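Local structure of putative modification methylase (2ZIF) at residues His42-Ser47 against Arg85-Gly90; Phe128-Pro133 against Leu171-Pro176. The protein probably transfers the methyl group of S-adenosylmethionine to the N4 amino nitrogen of cytosine in DNA. All coordinates share one frame; numbering follows the deposited sequence.

Contact 1: residues His42-Ser47 against Arg85-Gly90; sequences HLVVTS and RLLVPG. With SAM (S-adenosylmethionine), chain D.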
# COMPACT_ATOMS: atom_id res chain seq x y z
N HIS B 42 -12.01 -8.96 19.96
CA HIS B 42 -12.75 -8.95 18.71
C HIS B 42 -12.20 -8.01 17.65
O HIS B 42 -12.27 -8.30 16.46
CB HIS B 42 -14.20 -8.56 18.99
CG HIS B 42 -14.81 -9.35 20.11
ND1 HIS B 42 -15.21 -10.66 19.96
CD2 HIS B 42 -15.05 -9.02 21.40
CE1 HIS B 42 -15.66 -11.10 21.12
NE2 HIS B 42 -15.57 -10.13 22.00
N LEU B 43 -11.63 -6.89 18.08
CA LEU B 43 -11.12 -5.92 17.13
C LEU B 43 -9.94 -5.14 17.67
O LEU B 43 -9.96 -4.68 18.82
CB LEU B 43 -12.23 -4.92 16.77
CG LEU B 43 -12.19 -4.10 15.47
CD1 LEU B 43 -12.92 -2.76 15.68
CD2 LEU B 43 -10.78 -3.84 15.04
N VAL B 44 -8.91 -4.98 16.86
CA VAL B 44 -7.75 -4.18 17.24
C VAL B 44 -7.57 -3.00 16.27
O VAL B 44 -7.42 -3.20 15.07
CB VAL B 44 -6.45 -5.00 17.24
CG1 VAL B 44 -5.25 -4.06 17.39
CG2 VAL B 44 -6.46 -6.01 18.39
N VAL B 45 -7.62 -1.78 16.79
CA VAL B 45 -7.38 -0.60 15.97
C VAL B 45 -6.20 0.12 16.62
O VAL B 45 -6.23 0.43 17.82
CB VAL B 45 -8.56 0.38 15.94
CG1 VAL B 45 -8.21 1.56 15.04
CG2 VAL B 45 -9.80 -0.33 15.42
N THR B 46 -5.17 0.39 15.83
CA THR B 46 -3.99 1.04 16.38
C THR B 46 -3.10 1.65 15.32
O THR B 46 -3.28 1.43 14.12
CB THR B 46 -3.15 0.03 17.21
OG1 THR B 46 -2.05 0.70 17.85
CG2 THR B 46 -2.60 -1.07 16.30
N SER B 47 -2.12 2.41 15.79
CA SER B 47 -1.15 3.06 14.94
C SER B 47 0.20 2.77 15.58
O SER B 47 0.46 3.17 16.71
CB SER B 47 -1.42 4.56 14.90
OG SER B 47 -0.80 5.15 13.78
N ARG B 85 -3.13 -14.10 18.45
CA ARG B 85 -3.54 -15.08 19.43
C ARG B 85 -4.72 -14.52 20.23
O ARG B 85 -5.70 -15.22 20.48
CB ARG B 85 -2.35 -15.39 20.35
CG ARG B 85 -2.44 -16.71 21.10
CD ARG B 85 -2.67 -16.46 22.57
NE ARG B 85 -1.71 -15.50 23.11
CZ ARG B 85 -1.81 -14.96 24.32
NH1 ARG B 85 -2.81 -15.29 25.11
NH2 ARG B 85 -0.92 -14.05 24.71
N LEU B 86 -4.63 -13.24 20.59
CA LEU B 86 -5.68 -12.58 21.36
C LEU B 86 -6.98 -12.39 20.61
O LEU B 86 -8.03 -12.23 21.21
CB LEU B 86 -5.20 -11.20 21.84
CG LEU B 86 -4.45 -11.10 23.16
CD1 LEU B 86 -3.31 -12.08 23.19
CD2 LEU B 86 -3.94 -9.68 23.33
N LEU B 87 -6.90 -12.42 19.28
CA LEU B 87 -8.06 -12.21 18.43
C LEU B 87 -8.92 -13.47 18.27
O LEU B 87 -8.39 -14.57 18.11
CB LEU B 87 -7.58 -11.71 17.07
CG LEU B 87 -8.14 -10.45 16.40
CD1 LEU B 87 -8.38 -9.31 17.38
CD2 LEU B 87 -7.14 -10.03 15.33
N VAL B 88 -10.24 -13.30 18.31
CA VAL B 88 -11.14 -14.43 18.12
C VAL B 88 -11.22 -14.65 16.61
O VAL B 88 -11.09 -13.71 15.84
CB VAL B 88 -12.59 -14.14 18.63
CG1 VAL B 88 -12.56 -13.73 20.08
CG2 VAL B 88 -13.25 -13.07 17.79
N PRO B 89 -11.42 -15.90 16.18
CA PRO B 89 -11.51 -16.21 14.75
C PRO B 89 -12.46 -15.24 14.05
O PRO B 89 -13.56 -14.98 14.53
CB PRO B 89 -12.03 -17.64 14.73
CG PRO B 89 -11.39 -18.22 15.97
CD PRO B 89 -11.60 -17.12 16.99
N GLY B 90 -12.01 -14.69 12.93
CA GLY B 90 -12.84 -13.74 12.21
C GLY B 90 -12.62 -12.31 12.66
O GLY B 90 -13.08 -11.38 12.00
N SAM D . -3.59 6.99 18.08
CA SAM D . -3.01 7.09 19.43
C SAM D . -3.55 8.18 20.37
O SAM D . -2.81 8.61 21.26
OXT SAM D . -4.71 8.55 20.19
CB SAM D . -1.47 7.28 19.38
CG SAM D . -0.60 5.72 19.32
SD SAM D . 1.17 6.11 19.00
CE SAM D . 1.29 6.16 17.18
C5' SAM D . 2.09 4.67 19.56
C4' SAM D . 2.15 4.50 21.08
O4' SAM D . 2.85 3.32 21.44
C3' SAM D . 2.82 5.65 21.86
O3' SAM D . 1.91 6.36 22.68
C2' SAM D . 4.03 4.99 22.52
O2' SAM D . 4.22 5.43 23.86
C1' SAM D . 3.57 3.53 22.62
N9 SAM D . 4.64 2.51 22.62
C8 SAM D . 5.84 2.43 22.00
N7 SAM D . 6.50 1.29 22.25
C5 SAM D . 5.67 0.56 23.11
C6 SAM D . 5.69 -0.67 23.76
N6 SAM D . 6.74 -1.53 23.63
N1 SAM D . 4.64 -1.07 24.55
C2 SAM D . 3.57 -0.26 24.70
N3 SAM D . 3.48 0.95 24.11
C4 SAM D . 4.52 1.33 23.33

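Contact 2: residues Phe128-Pro133 against Leu171-Pro176; sequences FDNLNP and LMQRKP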
# COMPACT_ATOMS: atom_id res chain seq x y z
N PHE B 128 -2.00 -14.15 9.35
CA PHE B 128 -3.13 -13.28 9.00
C PHE B 128 -3.57 -13.40 7.55
O PHE B 128 -2.78 -13.68 6.66
CB PHE B 128 -2.77 -11.82 9.27
CG PHE B 128 -2.78 -11.44 10.72
CD1 PHE B 128 -3.98 -11.25 11.38
CD2 PHE B 128 -1.60 -11.23 11.41
CE1 PHE B 128 -4.00 -10.86 12.70
CE2 PHE B 128 -1.61 -10.84 12.74
CZ PHE B 128 -2.81 -10.65 13.38
N ASP B 129 -4.87 -13.19 7.33
CA ASP B 129 -5.43 -13.18 5.99
C ASP B 129 -5.41 -11.70 5.61
O ASP B 129 -5.94 -10.87 6.35
CB ASP B 129 -6.88 -13.66 5.97
CG ASP B 129 -7.01 -15.14 5.65
OD1 ASP B 129 -6.22 -15.63 4.81
OD2 ASP B 129 -7.90 -15.80 6.22
N ASN B 130 -4.81 -11.38 4.48
CA ASN B 130 -4.78 -9.98 4.08
C ASN B 130 -6.07 -9.56 3.40
O ASN B 130 -6.56 -10.24 2.50
CB ASN B 130 -3.62 -9.72 3.12
CG ASN B 130 -3.58 -8.28 2.66
OD1 ASN B 130 -3.21 -7.38 3.42
ND2 ASN B 130 -3.98 -8.05 1.42
N LEU B 131 -6.61 -8.44 3.85
CA LEU B 131 -7.81 -7.87 3.28
C LEU B 131 -7.40 -6.55 2.61
O LEU B 131 -6.29 -6.05 2.84
CB LEU B 131 -8.85 -7.60 4.38
CG LEU B 131 -9.95 -8.65 4.55
CD1 LEU B 131 -9.33 -10.05 4.60
CD2 LEU B 131 -10.74 -8.37 5.83
N ASN B 132 -8.27 -6.00 1.77
CA ASN B 132 -7.94 -4.75 1.11
C ASN B 132 -7.83 -3.59 2.09
O ASN B 132 -8.65 -3.43 2.99
CB ASN B 132 -8.99 -4.41 0.04
CG ASN B 132 -8.51 -4.74 -1.35
OD1 ASN B 132 -7.32 -4.89 -1.58
ND2 ASN B 132 -9.44 -4.83 -2.29
N PRO B 133 -6.79 -2.77 1.95
CA PRO B 133 -6.66 -1.65 2.88
C PRO B 133 -7.55 -0.49 2.44
O PRO B 133 -8.07 -0.47 1.33
CB PRO B 133 -5.19 -1.29 2.77
CG PRO B 133 -4.90 -1.56 1.33
CD PRO B 133 -5.59 -2.89 1.10
N LEU B 171 -4.39 -0.64 7.07
CA LEU B 171 -4.18 -2.07 6.83
C LEU B 171 -5.20 -2.93 7.57
O LEU B 171 -5.51 -2.67 8.72
CB LEU B 171 -2.76 -2.45 7.24
CG LEU B 171 -1.65 -1.62 6.59
CD1 LEU B 171 -0.29 -2.04 7.16
CD2 LEU B 171 -1.69 -1.79 5.08
N MET B 172 -5.71 -3.95 6.89
CA MET B 172 -6.70 -4.85 7.46
C MET B 172 -6.21 -6.30 7.46
O MET B 172 -6.06 -6.93 6.40
CB MET B 172 -8.00 -4.78 6.64
CG MET B 172 -8.51 -3.37 6.38
SD MET B 172 -9.56 -2.73 7.69
CE MET B 172 -10.63 -1.71 6.74
N GLN B 173 -5.95 -6.83 8.65
CA GLN B 173 -5.48 -8.20 8.79
C GLN B 173 -6.49 -9.02 9.58
O GLN B 173 -6.69 -8.81 10.78
CB GLN B 173 -4.11 -8.23 9.47
CG GLN B 173 -2.96 -8.37 8.50
CD GLN B 173 -2.94 -7.28 7.47
OE1 GLN B 173 -2.80 -6.10 7.81
NE2 GLN B 173 -3.06 -7.64 6.20
N ARG B 174 -7.13 -9.95 8.88
CA ARG B 174 -8.16 -10.81 9.46
C ARG B 174 -7.60 -12.17 9.90
O ARG B 174 -6.83 -12.82 9.18
CB ARG B 174 -9.28 -11.03 8.43
CG ARG B 174 -10.53 -11.72 8.95
CD ARG B 174 -11.16 -12.61 7.88
NE ARG B 174 -11.97 -11.87 6.91
CZ ARG B 174 -12.26 -12.32 5.69
NH1 ARG B 174 -13.01 -11.59 4.87
NH2 ARG B 174 -11.79 -13.48 5.27
N LYS B 175 -8.00 -12.59 11.10
CA LYS B 175 -7.58 -13.88 11.63
C LYS B 175 -8.54 -14.93 11.11
O LYS B 175 -9.73 -14.88 11.41
CB LYS B 175 -7.62 -13.90 13.16
CG LYS B 175 -7.44 -15.30 13.74
CD LYS B 175 -7.22 -15.26 15.24
CE LYS B 175 -6.86 -16.62 15.79
NZ LYS B 175 -6.57 -16.56 17.25
N PRO B 176 -8.04 -15.89 10.33
CA PRO B 176 -8.90 -16.95 9.80
C PRO B 176 -9.41 -17.82 10.94
O PRO B 176 -8.85 -17.80 12.04
CB PRO B 176 -7.97 -17.71 8.87
CG PRO B 176 -6.65 -17.62 9.60
CD PRO B 176 -6.62 -16.17 10.05
O HOH W 1 -4.79 -4.69 4.29

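Contact 1: residues His42-Ser47 against Arg85-Gly90
Val88 meets the His42 ring with both of its methyls: CG2 lies 3.8 Å from His42 ND1 and CG1 lies 4.1 Å from the same nitrogen. The imidazole reaches them although the side chain sets out away from 85-90, because its CG stands beside the backbone N, anti to the carbonyl carbon (chi1 -49°). Leu87 makes the second touch. Its CD1 comes 3.9 Å from Val44 CG2, methyl against methyl, and lies 4.0 Å from His42 C. The first torsion of Leu87 lies away from the staggered values (chi1 -128°) and carries the branch nearer to strand 41-46 than the start of the side chain suggests. The contact is small, 217 Å² in all, and apolar apart from the imidazole. The backbones come closest at His42 and Leu87, with CA atoms 5.7 Å apart, where helix 65-86 has just ended. Further out, Val44 is held by backbone hydrogen bonds to Arg92 and Val94 of strand 91-101, while His42 and Leu43 bond to Val238 on strand 238-241. Arg85 ties the helix end to the chain just before strand 41-46 by hydrogen bonds to Ala34 O and Phe36 O, and pairs with Glu82 of its own helix. At the far end of the strand, Ser47 O lies 3.1 Å from the methyl carbon CE of SAM, and Ser47 OG is hydrogen-bonded to Val96 O. Strand 41-46, helix 65-86 and strand 91-101 form a beta-alpha-beta crossover of the Rossmann-like methyltransferase fold, and Ser47 opens the Ser-Pro-Pro-Tyr signature of N4-cytosine methyltransferases.

Contact 2: residues Phe128-Pro133 against Leu171-Pro176
The antiparallel hairpin of strands 129-137 and 167-174 pairs here, with Asp129 opposite Arg174 and Asn130 opposite Gln173. Two backbone bonds join the first pair: Asp129 N to Arg174 O at 2.7 Å and Arg174 N to Asp129 O at 2.9 Å. Leu131 N adds a third, to Met172 O at 3.0 Å. Beyond it a water takes the place of the next direct bond: it accepts from Met172 N, while its contact with Leu131 O is short and doubtful in detail. On one face of the sheet the amides of Gln173 and Asn130 lie nearly coplanar, 15° apart, and NE2 gives OD1 a weak, bent bond (124°); Asn130 OD1 also accepts from Gln120, and its ND2 donates to Val112 O of the second subunit. Phe128 crosses Gln173 at about a right angle, CB resting 3.5 Å from Gln173 CG, while its ring edge faces Lys175 N and Arg174 O. The ring also stacks edge-to-face with Phe84, so an alanine here would probably open a gap between helix 65-86 and the sheet and leave the aliphatic part of Gln173 free to shift. On the other face, Leu131 CD1 sits 3.8 Å above the centre of the Arg174 guanidinium, whose chain, leaving with CG anti to the backbone N (chi1 -171°), bends twice to lie across the leucine. Asp129 OD2 touches Pro176 CB at 3.3 Å but is salt-bridged to Arg109 of the second subunit, so this face also forms part of the dimer interface. With strand 167-174 lying antiparallel between 91-101 and 129-137, this is the reversed hairpin that distinguishes class I methyltransferases from the all-parallel Rossmann sheet.

How the contacts relate
From the N terminus, the chain enters contact 1 on strand 41-46, runs through a loop and helix 65-86, and returns at 85-90 to close it. It then continues through strand 91-101 and helix 115-124 into 128-133, passes through a long, partly unmodelled connection, and closes contact 2 at 171-176. The two loops follow in series, neither enclosing nor crossing the other. They meet nonetheless at Lys175, whose O probably accepts from Gly90 N (2.7 Å) and whose NZ donates to Phe84 O and probably to Leu87 O (2.8 Å). The exit of the crossover helix is thereby tied to the end of the hairpin, and strand 91-101, between strands 41-46 and 167-174, joins both contacts in one sheet.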